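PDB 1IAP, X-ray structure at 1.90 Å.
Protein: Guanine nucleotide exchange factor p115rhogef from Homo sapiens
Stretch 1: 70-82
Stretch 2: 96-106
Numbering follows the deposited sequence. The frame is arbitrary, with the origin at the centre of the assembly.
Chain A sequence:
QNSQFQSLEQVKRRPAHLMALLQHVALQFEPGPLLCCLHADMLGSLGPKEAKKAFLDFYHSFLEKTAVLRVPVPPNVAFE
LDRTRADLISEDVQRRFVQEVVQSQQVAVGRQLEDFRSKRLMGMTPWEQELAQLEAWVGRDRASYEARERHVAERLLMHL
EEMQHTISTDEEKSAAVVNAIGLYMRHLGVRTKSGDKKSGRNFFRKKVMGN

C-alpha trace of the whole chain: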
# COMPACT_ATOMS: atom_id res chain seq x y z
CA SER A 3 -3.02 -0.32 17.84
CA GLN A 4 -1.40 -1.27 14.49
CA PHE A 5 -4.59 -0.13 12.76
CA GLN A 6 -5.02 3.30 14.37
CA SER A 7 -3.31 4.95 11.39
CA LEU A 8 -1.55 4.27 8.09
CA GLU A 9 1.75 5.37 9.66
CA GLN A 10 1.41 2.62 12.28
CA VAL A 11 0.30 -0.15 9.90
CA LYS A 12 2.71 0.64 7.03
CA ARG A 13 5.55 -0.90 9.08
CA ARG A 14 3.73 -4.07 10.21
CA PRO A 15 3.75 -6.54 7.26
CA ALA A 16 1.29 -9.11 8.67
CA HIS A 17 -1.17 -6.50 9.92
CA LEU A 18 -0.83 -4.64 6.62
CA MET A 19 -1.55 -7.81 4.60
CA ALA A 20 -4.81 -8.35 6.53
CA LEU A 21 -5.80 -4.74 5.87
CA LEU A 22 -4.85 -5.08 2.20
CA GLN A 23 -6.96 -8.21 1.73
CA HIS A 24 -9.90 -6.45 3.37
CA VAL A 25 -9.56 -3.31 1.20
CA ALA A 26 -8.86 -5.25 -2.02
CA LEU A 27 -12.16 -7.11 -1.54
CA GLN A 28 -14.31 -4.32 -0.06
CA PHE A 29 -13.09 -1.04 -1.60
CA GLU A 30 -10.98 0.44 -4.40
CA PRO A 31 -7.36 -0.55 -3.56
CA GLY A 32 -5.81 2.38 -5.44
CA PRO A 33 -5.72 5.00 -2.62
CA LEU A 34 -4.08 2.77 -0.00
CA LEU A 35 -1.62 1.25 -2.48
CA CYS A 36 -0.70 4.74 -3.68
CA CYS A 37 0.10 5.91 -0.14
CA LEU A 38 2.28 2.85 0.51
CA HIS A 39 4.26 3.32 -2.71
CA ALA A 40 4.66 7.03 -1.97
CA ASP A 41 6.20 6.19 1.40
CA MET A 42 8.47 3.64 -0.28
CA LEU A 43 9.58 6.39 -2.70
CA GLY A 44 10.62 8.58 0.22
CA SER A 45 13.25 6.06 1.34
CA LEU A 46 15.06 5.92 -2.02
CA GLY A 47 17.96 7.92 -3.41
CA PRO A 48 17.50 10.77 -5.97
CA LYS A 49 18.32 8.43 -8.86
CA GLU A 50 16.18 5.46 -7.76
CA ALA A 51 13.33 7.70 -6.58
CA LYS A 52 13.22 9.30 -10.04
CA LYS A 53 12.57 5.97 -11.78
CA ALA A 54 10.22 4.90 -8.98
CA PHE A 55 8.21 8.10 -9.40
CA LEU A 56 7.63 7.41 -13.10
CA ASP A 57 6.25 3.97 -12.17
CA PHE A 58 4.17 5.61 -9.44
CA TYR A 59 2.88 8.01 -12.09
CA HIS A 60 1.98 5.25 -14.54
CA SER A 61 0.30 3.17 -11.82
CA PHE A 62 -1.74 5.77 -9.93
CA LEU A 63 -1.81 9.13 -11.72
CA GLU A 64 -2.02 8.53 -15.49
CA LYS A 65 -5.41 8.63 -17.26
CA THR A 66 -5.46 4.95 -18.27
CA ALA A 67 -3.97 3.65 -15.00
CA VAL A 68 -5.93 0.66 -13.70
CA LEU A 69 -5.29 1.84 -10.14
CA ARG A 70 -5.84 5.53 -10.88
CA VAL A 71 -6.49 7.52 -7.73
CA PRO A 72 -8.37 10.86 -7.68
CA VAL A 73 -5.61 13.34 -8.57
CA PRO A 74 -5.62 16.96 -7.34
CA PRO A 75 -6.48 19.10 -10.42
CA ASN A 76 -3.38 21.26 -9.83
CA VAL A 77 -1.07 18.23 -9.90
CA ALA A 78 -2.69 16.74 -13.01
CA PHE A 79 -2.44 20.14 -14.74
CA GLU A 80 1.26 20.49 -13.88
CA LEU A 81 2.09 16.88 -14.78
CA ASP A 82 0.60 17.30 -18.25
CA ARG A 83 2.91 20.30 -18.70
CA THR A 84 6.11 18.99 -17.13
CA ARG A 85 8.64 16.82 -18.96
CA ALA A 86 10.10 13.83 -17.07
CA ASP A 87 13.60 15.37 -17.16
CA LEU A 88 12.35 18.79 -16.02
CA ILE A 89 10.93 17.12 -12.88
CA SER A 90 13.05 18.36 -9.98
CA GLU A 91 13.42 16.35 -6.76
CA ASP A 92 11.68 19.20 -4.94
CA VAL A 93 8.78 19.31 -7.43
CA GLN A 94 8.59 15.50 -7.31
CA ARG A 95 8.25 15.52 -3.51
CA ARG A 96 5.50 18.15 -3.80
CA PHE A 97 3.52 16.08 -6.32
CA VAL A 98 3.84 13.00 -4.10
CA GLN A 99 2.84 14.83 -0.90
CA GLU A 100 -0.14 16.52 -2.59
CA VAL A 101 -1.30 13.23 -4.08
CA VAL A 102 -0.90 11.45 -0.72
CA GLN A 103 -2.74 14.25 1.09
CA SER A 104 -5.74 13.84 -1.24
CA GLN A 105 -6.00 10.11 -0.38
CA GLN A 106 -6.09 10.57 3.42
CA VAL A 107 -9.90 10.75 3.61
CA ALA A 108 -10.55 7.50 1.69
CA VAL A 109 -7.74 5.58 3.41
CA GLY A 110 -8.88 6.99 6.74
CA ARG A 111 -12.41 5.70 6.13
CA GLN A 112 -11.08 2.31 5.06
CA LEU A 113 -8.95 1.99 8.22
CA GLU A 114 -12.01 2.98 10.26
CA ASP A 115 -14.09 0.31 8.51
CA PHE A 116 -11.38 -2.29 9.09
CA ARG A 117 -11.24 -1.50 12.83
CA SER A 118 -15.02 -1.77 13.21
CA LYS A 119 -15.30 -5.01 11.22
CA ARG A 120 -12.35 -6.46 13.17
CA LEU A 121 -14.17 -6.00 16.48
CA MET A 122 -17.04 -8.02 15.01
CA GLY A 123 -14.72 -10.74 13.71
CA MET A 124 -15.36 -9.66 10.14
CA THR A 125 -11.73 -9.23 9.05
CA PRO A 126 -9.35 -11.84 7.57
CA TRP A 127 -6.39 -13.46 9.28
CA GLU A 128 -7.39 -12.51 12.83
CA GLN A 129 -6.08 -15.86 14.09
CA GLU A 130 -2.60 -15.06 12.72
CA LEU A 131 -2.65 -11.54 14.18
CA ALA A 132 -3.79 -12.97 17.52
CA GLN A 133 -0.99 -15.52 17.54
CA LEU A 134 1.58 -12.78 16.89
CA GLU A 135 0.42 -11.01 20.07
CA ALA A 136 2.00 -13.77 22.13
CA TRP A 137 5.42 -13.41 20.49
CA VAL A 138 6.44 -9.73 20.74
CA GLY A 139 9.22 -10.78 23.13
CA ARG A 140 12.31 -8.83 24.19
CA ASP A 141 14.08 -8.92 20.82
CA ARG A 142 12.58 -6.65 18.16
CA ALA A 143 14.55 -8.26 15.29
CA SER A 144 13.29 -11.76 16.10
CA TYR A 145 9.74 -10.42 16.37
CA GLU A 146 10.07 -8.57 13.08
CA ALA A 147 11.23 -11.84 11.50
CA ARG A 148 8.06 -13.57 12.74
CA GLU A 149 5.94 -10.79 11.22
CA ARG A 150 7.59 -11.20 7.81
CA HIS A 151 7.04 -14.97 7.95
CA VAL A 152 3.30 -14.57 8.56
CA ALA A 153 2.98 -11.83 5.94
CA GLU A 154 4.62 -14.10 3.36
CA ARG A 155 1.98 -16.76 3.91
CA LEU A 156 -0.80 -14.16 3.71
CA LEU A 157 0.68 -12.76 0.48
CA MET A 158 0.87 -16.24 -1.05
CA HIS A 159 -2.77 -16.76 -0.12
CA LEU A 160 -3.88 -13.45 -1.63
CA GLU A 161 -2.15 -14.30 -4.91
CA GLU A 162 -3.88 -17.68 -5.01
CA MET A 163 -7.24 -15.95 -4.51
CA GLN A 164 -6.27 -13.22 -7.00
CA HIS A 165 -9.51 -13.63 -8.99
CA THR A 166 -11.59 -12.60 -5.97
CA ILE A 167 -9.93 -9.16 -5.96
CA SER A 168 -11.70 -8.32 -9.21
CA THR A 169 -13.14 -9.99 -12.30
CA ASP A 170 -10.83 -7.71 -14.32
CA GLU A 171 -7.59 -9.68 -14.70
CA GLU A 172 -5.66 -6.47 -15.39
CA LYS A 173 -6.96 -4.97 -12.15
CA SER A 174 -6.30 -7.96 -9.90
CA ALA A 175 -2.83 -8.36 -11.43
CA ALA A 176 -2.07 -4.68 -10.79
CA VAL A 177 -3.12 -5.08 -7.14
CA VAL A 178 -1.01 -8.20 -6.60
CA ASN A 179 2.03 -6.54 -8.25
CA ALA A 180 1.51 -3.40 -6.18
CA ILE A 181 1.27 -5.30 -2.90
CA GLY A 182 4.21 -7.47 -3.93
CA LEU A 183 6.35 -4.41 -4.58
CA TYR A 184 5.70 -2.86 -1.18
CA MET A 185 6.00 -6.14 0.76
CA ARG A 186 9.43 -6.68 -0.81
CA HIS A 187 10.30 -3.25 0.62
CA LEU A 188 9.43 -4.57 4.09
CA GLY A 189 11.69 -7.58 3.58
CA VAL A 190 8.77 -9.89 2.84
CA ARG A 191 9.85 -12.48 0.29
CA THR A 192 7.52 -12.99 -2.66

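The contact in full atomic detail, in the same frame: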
# COMPACT_ATOMS: atom_id res chain seq x y z
N ARG A 70 -5.80 4.08 -10.95
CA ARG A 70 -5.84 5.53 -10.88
C ARG A 70 -6.58 6.03 -9.65
O ARG A 70 -7.68 5.58 -9.35
CB ARG A 70 -6.48 6.12 -12.14
CG ARG A 70 -6.31 7.63 -12.25
CD ARG A 70 -6.81 8.16 -13.59
NE ARG A 70 -6.17 9.43 -13.93
CZ ARG A 70 -6.78 10.61 -13.91
NH1 ARG A 70 -8.06 10.70 -13.57
NH2 ARG A 70 -6.10 11.71 -14.22
N VAL A 71 -5.92 6.92 -8.92
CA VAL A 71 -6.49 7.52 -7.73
C VAL A 71 -6.95 8.93 -8.11
O VAL A 71 -6.49 9.48 -9.11
CB VAL A 71 -5.45 7.62 -6.58
CG1 VAL A 71 -4.92 6.24 -6.21
CG2 VAL A 71 -4.30 8.54 -6.97
N PRO A 72 -7.91 9.50 -7.36
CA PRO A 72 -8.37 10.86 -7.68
C PRO A 72 -7.21 11.84 -7.47
O PRO A 72 -6.73 12.04 -6.35
CB PRO A 72 -9.52 11.08 -6.69
CG PRO A 72 -9.20 10.14 -5.55
CD PRO A 72 -8.71 8.91 -6.27
N VAL A 73 -6.75 12.42 -8.57
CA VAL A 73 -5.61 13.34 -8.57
C VAL A 73 -6.02 14.80 -8.40
O VAL A 73 -7.00 15.25 -8.99
CB VAL A 73 -4.82 13.21 -9.90
CG1 VAL A 73 -3.51 14.00 -9.82
CG2 VAL A 73 -4.55 11.75 -10.23
N PRO A 74 -5.30 15.55 -7.55
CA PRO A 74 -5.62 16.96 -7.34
C PRO A 74 -5.46 17.68 -8.69
O PRO A 74 -4.42 17.57 -9.33
CB PRO A 74 -4.54 17.41 -6.36
CG PRO A 74 -4.32 16.18 -5.54
CD PRO A 74 -4.26 15.11 -6.59
N PRO A 75 -6.51 18.38 -9.14
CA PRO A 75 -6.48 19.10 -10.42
C PRO A 75 -5.19 19.88 -10.71
O PRO A 75 -4.71 19.87 -11.84
CB PRO A 75 -7.72 19.99 -10.36
CG PRO A 75 -8.10 20.01 -8.91
CD PRO A 75 -7.78 18.64 -8.44
N ASN A 76 -4.62 20.50 -9.68
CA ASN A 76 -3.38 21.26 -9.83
C ASN A 76 -2.22 20.35 -10.24
O ASN A 76 -1.43 20.70 -11.12
CB ASN A 76 -3.03 21.98 -8.52
CG ASN A 76 -4.10 22.95 -8.08
OD1 ASN A 76 -4.72 22.77 -7.02
ND2 ASN A 76 -4.33 23.98 -8.88
N VAL A 77 -2.12 19.19 -9.60
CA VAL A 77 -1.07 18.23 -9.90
C VAL A 77 -1.20 17.68 -11.31
O VAL A 77 -0.22 17.62 -12.05
CB VAL A 77 -1.07 17.07 -8.88
CG1 VAL A 77 -0.16 15.93 -9.34
CG2 VAL A 77 -0.59 17.58 -7.53
N ALA A 78 -2.42 17.28 -11.68
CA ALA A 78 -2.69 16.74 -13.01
C ALA A 78 -2.36 17.77 -14.10
O ALA A 78 -1.82 17.43 -15.15
CB ALA A 78 -4.15 16.32 -13.12
N PHE A 79 -2.69 19.03 -13.82
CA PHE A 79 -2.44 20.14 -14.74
C PHE A 79 -0.93 20.32 -14.94
O PHE A 79 -0.46 20.42 -16.07
CB PHE A 79 -3.08 21.42 -14.16
CG PHE A 79 -2.75 22.67 -14.93
CD1 PHE A 79 -3.60 23.14 -15.92
CD2 PHE A 79 -1.60 23.41 -14.63
CE1 PHE A 79 -3.31 24.32 -16.62
CE2 PHE A 79 -1.30 24.59 -15.32
CZ PHE A 79 -2.16 25.04 -16.31
N GLU A 80 -0.19 20.32 -13.84
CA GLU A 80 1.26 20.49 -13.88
C GLU A 80 1.97 19.29 -14.51
O GLU A 80 2.94 19.47 -15.24
CB GLU A 80 1.81 20.74 -12.48
CG GLU A 80 1.37 22.07 -11.88
CD GLU A 80 1.94 22.30 -10.49
OE1 GLU A 80 3.09 22.79 -10.39
OE2 GLU A 80 1.24 21.99 -9.50
N LEU A 81 1.49 18.08 -14.22
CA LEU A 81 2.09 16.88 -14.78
C LEU A 81 1.98 16.87 -16.30
O LEU A 81 2.95 16.54 -16.99
CB LEU A 81 1.42 15.62 -14.20
CG LEU A 81 1.87 15.24 -12.79
CD1 LEU A 81 1.03 14.09 -12.27
CD2 LEU A 81 3.35 14.87 -12.82
N ASP A 82 0.82 17.27 -16.81
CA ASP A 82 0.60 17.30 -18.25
C ASP A 82 1.41 18.39 -18.94
O ASP A 82 1.42 18.48 -20.17
CB ASP A 82 -0.89 17.49 -18.55
CG ASP A 82 -1.74 16.32 -18.07
OD1 ASP A 82 -1.18 15.25 -17.74
OD2 ASP A 82 -2.98 16.47 -18.02
N ARG A 96 6.74 17.39 -3.92
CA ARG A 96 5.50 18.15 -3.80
C ARG A 96 4.33 17.38 -4.42
O ARG A 96 3.27 17.29 -3.81
CB ARG A 96 5.61 19.52 -4.48
CG ARG A 96 6.63 20.46 -3.85
CD ARG A 96 6.56 21.84 -4.48
NE ARG A 96 7.65 22.70 -4.04
CZ ARG A 96 7.60 24.03 -4.01
NH1 ARG A 96 6.51 24.67 -4.39
NH2 ARG A 96 8.66 24.72 -3.61
N PHE A 97 4.54 16.86 -5.62
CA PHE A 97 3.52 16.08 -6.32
C PHE A 97 3.11 14.87 -5.48
O PHE A 97 1.92 14.59 -5.31
CB PHE A 97 4.02 15.60 -7.68
CG PHE A 97 4.05 16.68 -8.74
CD1 PHE A 97 3.26 17.82 -8.62
CD2 PHE A 97 4.87 16.54 -9.85
CE1 PHE A 97 3.29 18.81 -9.60
CE2 PHE A 97 4.90 17.53 -10.84
CZ PHE A 97 4.11 18.66 -10.71
N VAL A 98 4.10 14.16 -4.94
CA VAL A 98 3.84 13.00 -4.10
C VAL A 98 3.06 13.37 -2.84
O VAL A 98 2.04 12.75 -2.54
CB VAL A 98 5.16 12.27 -3.71
CG1 VAL A 98 4.89 11.16 -2.71
CG2 VAL A 98 5.82 11.70 -4.95
N GLN A 99 3.52 14.39 -2.12
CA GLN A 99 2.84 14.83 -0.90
C GLN A 99 1.41 15.31 -1.15
O GLN A 99 0.51 15.03 -0.35
CB GLN A 99 3.65 15.91 -0.18
CG GLN A 99 5.07 15.51 0.22
CD GLN A 99 5.13 14.36 1.24
OE1 GLN A 99 4.24 13.51 1.30
NE2 GLN A 99 6.20 14.34 2.02
N GLU A 100 1.19 16.02 -2.25
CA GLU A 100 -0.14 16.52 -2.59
C GLU A 100 -1.06 15.38 -2.98
O GLU A 100 -2.26 15.40 -2.67
CB GLU A 100 -0.07 17.53 -3.74
CG GLU A 100 0.47 18.90 -3.35
CD GLU A 100 0.34 19.92 -4.47
OE1 GLU A 100 -0.80 20.33 -4.78
OE2 GLU A 100 1.38 20.31 -5.05
N VAL A 101 -0.52 14.39 -3.68
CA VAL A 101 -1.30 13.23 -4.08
C VAL A 101 -1.66 12.41 -2.84
O VAL A 101 -2.81 11.99 -2.69
CB VAL A 101 -0.52 12.33 -5.07
CG1 VAL A 101 -1.18 10.96 -5.17
CG2 VAL A 101 -0.46 12.99 -6.45
N VAL A 102 -0.69 12.21 -1.95
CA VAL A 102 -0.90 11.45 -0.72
C VAL A 102 -1.91 12.15 0.18
O VAL A 102 -2.78 11.51 0.77
CB VAL A 102 0.42 11.25 0.06
CG1 VAL A 102 0.15 10.63 1.43
CG2 VAL A 102 1.35 10.35 -0.73
N GLN A 103 -1.83 13.48 0.25
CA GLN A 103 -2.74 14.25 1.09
C GLN A 103 -4.19 14.05 0.64
O GLN A 103 -5.08 13.86 1.48
CB GLN A 103 -2.36 15.74 1.04
CG GLN A 103 -2.89 16.56 2.20
CD GLN A 103 -4.36 16.92 2.07
OE1 GLN A 103 -5.14 16.75 3.01
NE2 GLN A 103 -4.74 17.43 0.90
N SER A 104 -4.41 14.02 -0.67
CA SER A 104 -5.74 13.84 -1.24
C SER A 104 -6.33 12.43 -1.09
O SER A 104 -7.48 12.19 -1.47
CB SER A 104 -5.75 14.24 -2.72
OG SER A 104 -4.80 13.50 -3.46
N GLN A 105 -5.54 11.49 -0.57
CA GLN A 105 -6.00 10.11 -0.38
C GLN A 105 -6.32 9.84 1.09
O GLN A 105 -6.96 8.83 1.41
CB GLN A 105 -4.95 9.10 -0.84
CG GLN A 105 -4.36 9.33 -2.22
CD GLN A 105 -5.40 9.32 -3.33
OE1 GLN A 105 -6.20 8.39 -3.44
NE2 GLN A 105 -5.38 10.36 -4.16
N GLN A 106 -5.88 10.72 1.98
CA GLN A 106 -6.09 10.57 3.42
C GLN A 106 -7.52 10.28 3.86
O GLN A 106 -7.74 9.44 4.73
CB GLN A 106 -5.53 11.78 4.18
CG GLN A 106 -4.01 11.89 4.14
CD GLN A 106 -3.31 10.65 4.67
OE1 GLN A 106 -2.49 10.04 3.98
NE2 GLN A 106 -3.63 10.26 5.91

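Helices that pack side by side usually do so by fitting the bumps of one surface into the hollows of the other, and this contact in p115RhoGEF is a compact example in which a loop extends the fit. The helix spanning 75-81 runs roughly antiparallel to the helix containing 96-103, with 146° between their N-to-C directions and axes that approach to 10.1 Å. The extended segment leading into the first helix continues along the far end of the second, so that together the two stretches bury 549 Å².

The largest bump is Phe97. Its CA-to-CB bond points toward the other stretch, and its ring enters a hollow walled by Val77, Glu80 and Leu81, residues that a helical turn brings to one side. Leu81 lies over one face of the ring, with its CD2 3.7 Å from Phe97 CE2. Val77 and Glu80 approach obliquely: Val77 CG1 is 4.0 Å from Phe97 CD1, while Glu80 CB rests 3.6 Å from Phe97 CZ. Glutamate thus contributes aliphatic carbon to an apolar contact.

Val77 is the reciprocal bump. It fits among Phe97, Glu100 and Val101, a set spaced along the second helix so that its side chains form a pocket. One methyl, Val77 CG1, comes within 4.1 Å of Val101 CG2, and the other, Val77 CG2, lies 3.8 Å from Glu100 CB. These contacts are van der Waals in character and depend on complementary shape rather than direction.

Pro74, at the N-cap position of the first helix, carries the packing into the loop. Its rigid ring lies against the stretch from Glu100 to Ser104, with Pro74 CG 3.6 Å from Glu100 O and 3.4 Å from Ser104 OG. Ser104 has its own partner there: its OG donates a hydrogen bond to Val101 O over 2.6 Å, folding the polar group back against its own backbone.

Beyond the proline, polar chemistry joins the fit. The side chain of Gln105 begins sideways, but its end comes nearer to the loop. Gln105 NE2 donates a weak hydrogen bond to Pro72 O at 3.1 Å, with a bent N-H...O angle of 135°, and another weak one to Val101 O at 3.4 Å. The amide therefore links the loop carbonyl to the helix. Beside it, Val71 points its CA-to-CB bond toward the second stretch: Val71 CB is 3.3 Å from Gln105 OE1, and Val71 CG2 is 4.3 Å from Val101 CG1. Interlocking apolar shapes dominate, with a single weak hydrogen bond crossing between the stretches.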